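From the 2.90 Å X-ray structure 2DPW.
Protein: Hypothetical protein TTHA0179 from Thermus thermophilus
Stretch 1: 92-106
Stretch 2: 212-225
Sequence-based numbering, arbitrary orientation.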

# COMPACT_ATOMS: atom_id res chain seq x y z
N GLY A 92 -2.76 7.49 1.19
CA GLY A 92 -2.83 8.80 0.58
C GLY A 92 -1.56 9.64 0.59
O GLY A 92 -1.64 10.85 0.40
N ASP A 93 -0.39 9.01 0.78
CA ASP A 93 0.86 9.76 0.83
C ASP A 93 1.90 9.40 -0.22
O ASP A 93 3.10 9.49 0.01
CB ASP A 93 1.49 9.63 2.21
CG ASP A 93 2.02 8.25 2.47
OD1 ASP A 93 1.45 7.28 1.91
OD2 ASP A 93 3.00 8.12 3.24
N ILE A 94 1.43 8.96 -1.38
CA ILE A 94 2.32 8.63 -2.48
C ILE A 94 1.84 9.50 -3.63
O ILE A 94 1.23 9.02 -4.58
CB ILE A 94 2.26 7.13 -2.87
CG1 ILE A 94 0.81 6.61 -2.77
CG2 ILE A 94 3.24 6.34 -2.01
CD1 ILE A 94 0.61 5.21 -3.37
N PRO A 95 2.10 10.81 -3.54
CA PRO A 95 1.73 11.84 -4.52
C PRO A 95 2.34 11.69 -5.92
O PRO A 95 1.88 12.33 -6.86
CB PRO A 95 2.18 13.13 -3.83
CG PRO A 95 3.42 12.69 -3.13
CD PRO A 95 2.96 11.40 -2.50
N HIS A 96 3.36 10.85 -6.05
CA HIS A 96 3.99 10.62 -7.34
C HIS A 96 3.28 9.54 -8.12
O HIS A 96 3.63 9.26 -9.27
CB HIS A 96 5.46 10.22 -7.17
CG HIS A 96 6.30 11.25 -6.49
ND1 HIS A 96 6.66 11.17 -5.16
CD2 HIS A 96 6.85 12.40 -6.96
CE1 HIS A 96 7.39 12.22 -4.84
NE2 HIS A 96 7.51 12.98 -5.91
N LEU A 97 2.28 8.91 -7.50
CA LEU A 97 1.53 7.85 -8.15
C LEU A 97 0.97 8.29 -9.50
O LEU A 97 0.35 9.35 -9.61
CB LEU A 97 0.39 7.36 -7.25
CG LEU A 97 -0.37 6.13 -7.77
CD1 LEU A 97 0.47 4.88 -7.63
CD2 LEU A 97 -1.68 5.97 -7.01
N THR A 98 1.18 7.46 -10.52
CA THR A 98 0.72 7.74 -11.88
C THR A 98 -0.24 6.67 -12.38
O THR A 98 -0.25 5.55 -11.89
CB THR A 98 1.90 7.77 -12.86
OG1 THR A 98 2.49 6.48 -12.93
CG2 THR A 98 2.92 8.74 -12.41
N GLU A 99 -1.03 7.05 -13.38
CA GLU A 99 -2.00 6.16 -14.00
C GLU A 99 -1.28 4.96 -14.61
O GLU A 99 -1.75 3.82 -14.52
CB GLU A 99 -2.77 6.91 -15.09
CG GLU A 99 -3.48 6.03 -16.12
CD GLU A 99 -4.18 6.84 -17.21
OE1 GLU A 99 -3.99 8.07 -17.24
OE2 GLU A 99 -4.91 6.24 -18.03
N GLU A 100 -0.13 5.22 -15.22
CA GLU A 100 0.63 4.15 -15.84
C GLU A 100 1.00 3.10 -14.80
O GLU A 100 0.85 1.89 -15.02
CB GLU A 100 1.90 4.71 -16.49
CG GLU A 100 2.51 3.79 -17.52
CD GLU A 100 3.64 4.45 -18.28
OE1 GLU A 100 3.59 5.69 -18.42
OE2 GLU A 100 4.57 3.74 -18.73
N ALA A 101 1.47 3.57 -13.65
CA ALA A 101 1.84 2.69 -12.55
C ALA A 101 0.61 1.90 -12.10
O ALA A 101 0.68 0.69 -11.87
CB ALA A 101 2.38 3.52 -11.40
N VAL A 102 -0.52 2.57 -11.98
CA VAL A 102 -1.73 1.89 -11.56
C VAL A 102 -2.17 0.79 -12.54
O VAL A 102 -2.48 -0.34 -12.13
CB VAL A 102 -2.87 2.89 -11.35
CG1 VAL A 102 -4.18 2.14 -11.12
CG2 VAL A 102 -2.56 3.78 -10.17
N ARG A 103 -2.21 1.12 -13.82
CA ARG A 103 -2.64 0.15 -14.81
C ARG A 103 -1.71 -1.04 -14.90
O ARG A 103 -2.16 -2.15 -15.15
CB ARG A 103 -2.81 0.82 -16.17
CG ARG A 103 -4.02 1.74 -16.19
CD ARG A 103 -4.39 2.26 -17.56
NE ARG A 103 -5.78 2.71 -17.54
CZ ARG A 103 -6.37 3.40 -18.50
NH1 ARG A 103 -5.69 3.75 -19.59
NH2 ARG A 103 -7.65 3.75 -18.37
N PHE A 104 -0.42 -0.82 -14.67
CA PHE A 104 0.53 -1.93 -14.73
C PHE A 104 0.07 -2.99 -13.74
O PHE A 104 -0.11 -4.16 -14.08
CB PHE A 104 1.93 -1.46 -14.34
CG PHE A 104 2.91 -2.58 -14.19
CD1 PHE A 104 3.35 -3.30 -15.29
CD2 PHE A 104 3.38 -2.93 -12.93
CE1 PHE A 104 4.25 -4.36 -15.14
CE2 PHE A 104 4.28 -3.99 -12.78
CZ PHE A 104 4.70 -4.70 -13.88
N VAL A 105 -0.10 -2.55 -12.50
CA VAL A 105 -0.54 -3.40 -11.42
C VAL A 105 -1.76 -4.17 -11.88
O VAL A 105 -1.77 -5.40 -11.92
CB VAL A 105 -0.91 -2.56 -10.17
CG1 VAL A 105 -1.43 -3.46 -9.05
CG2 VAL A 105 0.31 -1.78 -9.71
N LEU A 106 -2.79 -3.42 -12.25
CA LEU A 106 -4.05 -3.99 -12.71
C LEU A 106 -3.87 -5.01 -13.81
O LEU A 106 -4.42 -6.11 -13.75
CB LEU A 106 -4.95 -2.89 -13.21
CG LEU A 106 -5.09 -1.74 -12.21
CD1 LEU A 106 -5.63 -0.51 -12.92
CD2 LEU A 106 -5.98 -2.18 -11.07
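Stretch 2 (212-225) ALVTPYPEVGVDVD

The apolar centre of the contact is built around Phe104, whose CA-to-CB bond points toward stretch 2 and whose residue gives up 99 Å² to it, the largest share on either stretch. With chi1 at 172° (t), the ring reaches the segment from Leu213 to Tyr217. Pro216 CD lies over one face, 3.2 Å from Phe104 CE2, while the carbonyl of Val214 approaches the ring edge, its O 3.3 Å from the same CE2. Obliquely placed are Thr215 CG2, 3.3 Å from Phe104 CD2, and Leu213 CD2, 3.9 Å from Phe104 CE2. The Phe104 and Tyr217 rings are also oblique to one another, with centroids 5.5 Å apart and planes at 43°. One turn earlier in the helix, Ala101 packs under the tyrosine: its CA is 4.0 Å from the Tyr217 ring centroid and 21° off the ring normal, a CH-pi contact over the face, and Ala101 CB lies 3.6 Å from Tyr217 CB. Glu100 C lies over the same ring, so the tyrosine rests on the helix backbone itself. Val105 extends the apolar surface toward the strand, its CA 3.4 Å from Leu213 CD2.

The backbone geometry sets out the direction of the contact. Residues 99-106 are helical and residues 212-214 form the end of a strand; their axes approach to 9.9 Å, with N-to-C directions at 131°, so the two run roughly against each other but well short of antiparallel. The same sense persists beyond these elements, because the nearest CA pairs run Val105 with Thr215 (7.0 Å between CA atoms), Ala101 with Tyr217 (5.5 Å), Leu97 with Glu219 (4.9 Å) and Ile94 with Asp223 (4.3 Å). The backbones thus converge away from the helix, where a type I turn from Ile94 to Leu97 meets the 3-10 segment 218-220 and the loop after it.

In this closer region Glu219, with chi1 at 51° (p) and 95 Å² covered by stretch 1, spans from the turn to the helix: its CB is 3.1 Å from His96 O and its CG 3.8 Å from Ala101 CB. Ile94 CG2 rests 3.8 Å from both Val222 O and Asp223 CA, and Pro95 CG meets Val224 CG2 at 3.5 Å.

Polar bonds border the packing. Thr98, the N-cap residue, accepts from Ala101 N at its OG1 (3.2 Å, 159° at the hydrogen), and the same OG1 donates to Glu219 OE2 at 3.1 Å, coupling the helix start to stretch 2. Tyr217 OH donates to Glu100 OE2 at 3.1 Å, tying down the far end of the ring. At the other end of the contact, Val224 N donates to Asp93 O at 3.1 Å and 142°, the one hydrogen bond between the two backbones. Beside it, Asp93 OD2 and Asp223 OD2 stand 3.3 Å apart as two acceptors, like charges without a bond between them; Asp93 OD2 and Asp223 OD1 find partners elsewhere in the structure. In all, the two stretches bury 927 Å², both sides summed.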

# COMPACT_ATOMS: atom_id res chain seq x y z
N ALA A 212 3.36 -11.43 -5.00
CA ALA A 212 3.96 -10.11 -5.15
C ALA A 212 4.03 -9.78 -6.63
O ALA A 212 4.07 -10.68 -7.47
CB ALA A 212 5.36 -10.08 -4.57
N LEU A 213 4.03 -8.50 -6.95
CA LEU A 213 4.13 -8.08 -8.34
C LEU A 213 5.31 -7.14 -8.46
O LEU A 213 5.30 -6.03 -7.91
CB LEU A 213 2.86 -7.33 -8.79
CG LEU A 213 2.86 -6.82 -10.24
CD1 LEU A 213 2.65 -7.99 -11.16
CD2 LEU A 213 1.76 -5.79 -10.48
N VAL A 214 6.36 -7.59 -9.15
CA VAL A 214 7.51 -6.73 -9.35
C VAL A 214 6.96 -5.59 -10.20
O VAL A 214 6.57 -5.80 -11.35
CB VAL A 214 8.62 -7.43 -10.12
CG1 VAL A 214 9.80 -6.49 -10.25
CG2 VAL A 214 9.01 -8.71 -9.41
N THR A 215 6.92 -4.39 -9.63
CA THR A 215 6.38 -3.23 -10.32
C THR A 215 7.47 -2.20 -10.56
O THR A 215 7.91 -1.54 -9.62
CB THR A 215 5.25 -2.63 -9.50
OG1 THR A 215 4.29 -3.66 -9.23
CG2 THR A 215 4.59 -1.49 -10.24
N PRO A 216 7.89 -2.02 -11.82
CA PRO A 216 8.92 -1.11 -12.32
C PRO A 216 8.71 0.35 -11.98
O PRO A 216 9.64 1.15 -12.06
CB PRO A 216 8.89 -1.33 -13.83
CG PRO A 216 8.18 -2.62 -14.00
CD PRO A 216 7.13 -2.56 -12.96
N TYR A 217 7.49 0.70 -11.59
CA TYR A 217 7.19 2.08 -11.25
C TYR A 217 7.35 2.33 -9.76
O TYR A 217 6.51 1.94 -8.95
CB TYR A 217 5.77 2.41 -11.67
CG TYR A 217 5.49 2.04 -13.10
CD1 TYR A 217 5.33 0.70 -13.48
CD2 TYR A 217 5.36 3.02 -14.08
CE1 TYR A 217 5.04 0.36 -14.80
CE2 TYR A 217 5.07 2.70 -15.40
CZ TYR A 217 4.91 1.37 -15.76
OH TYR A 217 4.58 1.08 -17.06
N PRO A 218 8.45 2.99 -9.37
CA PRO A 218 8.74 3.30 -7.97
C PRO A 218 7.80 4.30 -7.30
O PRO A 218 7.83 4.47 -6.07
CB PRO A 218 10.19 3.79 -8.03
CG PRO A 218 10.28 4.39 -9.39
CD PRO A 218 9.58 3.38 -10.23
N GLU A 219 6.97 4.98 -8.08
CA GLU A 219 6.02 5.94 -7.52
C GLU A 219 4.97 5.17 -6.73
O GLU A 219 4.15 5.75 -6.02
CB GLU A 219 5.33 6.76 -8.63
CG GLU A 219 4.73 5.95 -9.75
CD GLU A 219 5.72 5.67 -10.87
OE1 GLU A 219 6.82 5.15 -10.60
OE2 GLU A 219 5.38 5.96 -12.04
N VAL A 220 5.02 3.85 -6.88
CA VAL A 220 4.12 2.95 -6.20
C VAL A 220 4.48 2.82 -4.72
O VAL A 220 3.67 2.37 -3.91
CB VAL A 220 4.17 1.56 -6.85
CG1 VAL A 220 5.16 0.66 -6.13
CG2 VAL A 220 2.83 0.94 -6.83
N GLY A 221 5.70 3.23 -4.37
CA GLY A 221 6.14 3.12 -2.99
C GLY A 221 6.84 4.31 -2.36
O GLY A 221 6.94 4.39 -1.14
N VAL A 222 7.35 5.23 -3.18
CA VAL A 222 8.03 6.40 -2.64
C VAL A 222 7.02 7.39 -2.08
O VAL A 222 6.41 8.18 -2.82
CB VAL A 222 8.87 7.12 -3.71
CG1 VAL A 222 9.62 8.27 -3.07
CG2 VAL A 222 9.83 6.16 -4.36
N ASP A 223 6.84 7.34 -0.77
CA ASP A 223 5.91 8.23 -0.10
C ASP A 223 6.62 9.48 0.39
O ASP A 223 7.82 9.65 0.20
CB ASP A 223 5.27 7.50 1.08
CG ASP A 223 6.29 7.05 2.10
OD1 ASP A 223 7.17 6.23 1.74
OD2 ASP A 223 6.23 7.52 3.25
N VAL A 224 5.86 10.36 1.03
CA VAL A 224 6.38 11.61 1.58
C VAL A 224 6.27 11.52 3.11
O VAL A 224 5.19 11.27 3.64
CB VAL A 224 5.58 12.82 1.08
CG1 VAL A 224 6.09 14.08 1.72
CG2 VAL A 224 5.66 12.91 -0.43
N ASP A 225 7.39 11.73 3.80
CA ASP A 225 7.40 11.65 5.25
C ASP A 225 7.79 12.93 5.97
O ASP A 225 7.50 13.08 7.16
CB ASP A 225 8.33 10.52 5.70
CG ASP A 225 7.78 9.15 5.35
OD1 ASP A 225 6.70 8.79 5.88
OD2 ASP A 225 8.43 8.44 4.56